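Flagellar motor switch protein FliG (Aquifex aeolicus, PDB 3HJL) probably forms part of the rotor-mounted switch complex at the base of the flagellar basal body, which helps set the direction of flagellar rotation. Local coordinates at residues A270-D273 with I274-F278. Numbering follows the deposited sequence.
Sequences APED and IKQKF
Glu272 reaches forward along its helix to both Lys275 and Gln276, one carboxylate oxygen for each. The lysine can be followed outward from its backbone. CB of Lys275 packs on Glu272 O at 3.4 Å, and CG lies near Pro271 O. From there the chain runs fully extended: CD of Lys275 passes 3.5 Å from Glu272 OE2, and CE comes near Ala270 O. NZ of Lys275 ends 4.0 Å from Glu272 OE2, a long salt bridge. Lysine suits this place because its methylene groups can lie along the first turn while the ammonium extends to the carboxylate.

Glu272 OE1 accepts a hydrogen bond from Gln276 NE2 at 3.1 Å, met nearly head-on and close to the amide plane; glutamine supplies a neutral N-H here. Amide and carboxylate planes are turned 40° apart. Glu272 bends at chi2 (58°), which turns its carboxylate toward Lys275 and Gln276.

All this happens at the N-terminus of helix 272-279 in the FliG C-terminal domain, with Pro271 as N-cap residue. Proline's missing N-H costs nothing at a helix start, where no preceding turn offers an acceptor. Pro271 O accepts Lys275 N at 3.1 Å and, weakly, Ile274 N. The pyrrolidine ring lies beside branched, apolar Ile274, suited to its buried place, with Pro271 CD to Ile274 CD1 3.8 Å; both side chains also touch Arg244. Asp273, an acid probably favoured by the helix dipole, sends OD2 to a salt bridge with Arg244. One turn after Ile274, buried Phe278 packs against helices 248-255 and 260-268.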
loop_
_atom_site.group_PDB
_atom_site.type_symbol
_atom_site.label_atom_id
_atom_site.label_comp_id
_atom_site.label_asym_id
_atom_site.label_seq_id
_atom_site.Cartn_x
_atom_site.Cartn_y
_atom_site.Cartn_z
ATOM N N ALA A 270 32.303 22.978 5.043
ATOM C CA ALA A 270 33.097 22.578 3.875
ATOM C C ALA A 270 34.481 22.087 4.312
ATOM O O ALA A 270 34.995 22.543 5.345
ATOM C CB ALA A 270 33.246 23.745 2.913
ATOM N N PRO A 271 35.086 21.145 3.541
ATOM C CA PRO A 271 36.461 20.721 3.825
ATOM C C PRO A 271 37.464 21.858 3.667
ATOM O O PRO A 271 37.201 22.815 2.936
ATOM C CB PRO A 271 36.720 19.635 2.775
ATOM C CG PRO A 271 35.387 19.181 2.351
ATOM C CD PRO A 271 34.511 20.371 2.423
ATOM N N GLU A 272 38.612 21.729 4.323
ATOM C CA GLU A 272 39.608 22.801 4.373
ATOM C C GLU A 272 40.174 23.173 3.000
ATOM O O GLU A 272 40.434 24.353 2.735
ATOM C CB GLU A 272 40.755 22.428 5.333
ATOM C CG GLU A 272 41.699 23.583 5.699
ATOM C CD GLU A 272 40.977 24.767 6.340
ATOM O OE1 GLU A 272 41.310 25.924 5.996
ATOM O OE2 GLU A 272 40.050 24.539 7.153
ATOM N N ASP A 273 40.365 22.175 2.139
ATOM C CA ASP A 273 40.898 22.418 0.793
ATOM C C ASP A 273 39.931 23.199 -0.117
ATOM O O ASP A 273 40.373 23.951 -0.984
ATOM C CB ASP A 273 41.354 21.114 0.130
ATOM C CG ASP A 273 40.211 20.164 -0.158
ATOM O OD1 ASP A 273 39.526 19.730 0.792
ATOM O OD2 ASP A 273 40.046 19.807 -1.338
ATOM N N ILE A 274 38.626 23.033 0.099
ATOM C CA ILE A 274 37.606 23.793 -0.637
ATOM C C ILE A 274 37.506 25.223 -0.070
ATOM O O ILE A 274 37.275 26.175 -0.822
ATOM C CB ILE A 274 36.219 23.062 -0.632
ATOM C CG1 ILE A 274 36.324 21.718 -1.376
ATOM C CG2 ILE A 274 35.136 23.918 -1.280
ATOM C CD1 ILE A 274 35.052 20.879 -1.323
ATOM N N LYS A 275 37.684 25.372 1.247
ATOM C CA LYS A 275 37.789 26.701 1.854
ATOM C C LYS A 275 38.941 27.463 1.205
ATOM O O LYS A 275 38.749 28.571 0.698
ATOM C CB LYS A 275 38.044 26.632 3.366
ATOM C CG LYS A 275 36.863 26.284 4.232
ATOM C CD LYS A 275 37.303 26.253 5.699
ATOM C CE LYS A 275 36.127 26.148 6.654
ATOM N NZ LYS A 275 36.537 26.146 8.091
ATOM N N GLN A 276 40.128 26.855 1.215
ATOM C CA GLN A 276 41.328 27.474 0.628
ATOM C C GLN A 276 41.213 27.715 -0.877
ATOM O O GLN A 276 41.845 28.629 -1.406
ATOM C CB GLN A 276 42.592 26.642 0.924
ATOM C CG GLN A 276 42.989 26.560 2.403
ATOM C CD GLN A 276 43.218 27.923 3.051
ATOM O OE1 GLN A 276 43.605 28.896 2.387
ATOM N NE2 GLN A 276 42.976 27.998 4.359
ATOM N N LYS A 277 40.408 26.905 -1.558
ATOM C CA LYS A 277 40.163 27.081 -2.988
ATOM C C LYS A 277 39.491 28.427 -3.284
ATOM O O LYS A 277 39.846 29.099 -4.254
ATOM C CB LYS A 277 39.308 25.930 -3.515
ATOM C CG LYS A 277 39.209 25.882 -5.008
ATOM C CD LYS A 277 39.156 24.457 -5.539
ATOM C CE LYS A 277 39.308 24.419 -7.048
ATOM N NZ LYS A 277 40.625 24.943 -7.521
ATOM N N PHE A 278 38.535 28.813 -2.436
ATOM C CA PHE A 278 37.867 30.116 -2.550
ATOM C C PHE A 278 38.733 31.254 -1.997
ATOM O O PHE A 278 38.934 32.260 -2.675
ATOM C CB PHE A 278 36.500 30.105 -1.852
ATOM C CG PHE A 278 35.406 29.470 -2.669
ATOM C CD1 PHE A 278 34.828 30.162 -3.729
ATOM C CD2 PHE A 278 34.923 28.199 -2.359
ATOM C CE1 PHE A 278 33.810 29.593 -4.478
ATOM C CE2 PHE A 278 33.890 27.622 -3.107
ATOM C CZ PHE A 278 33.335 28.318 -4.159
#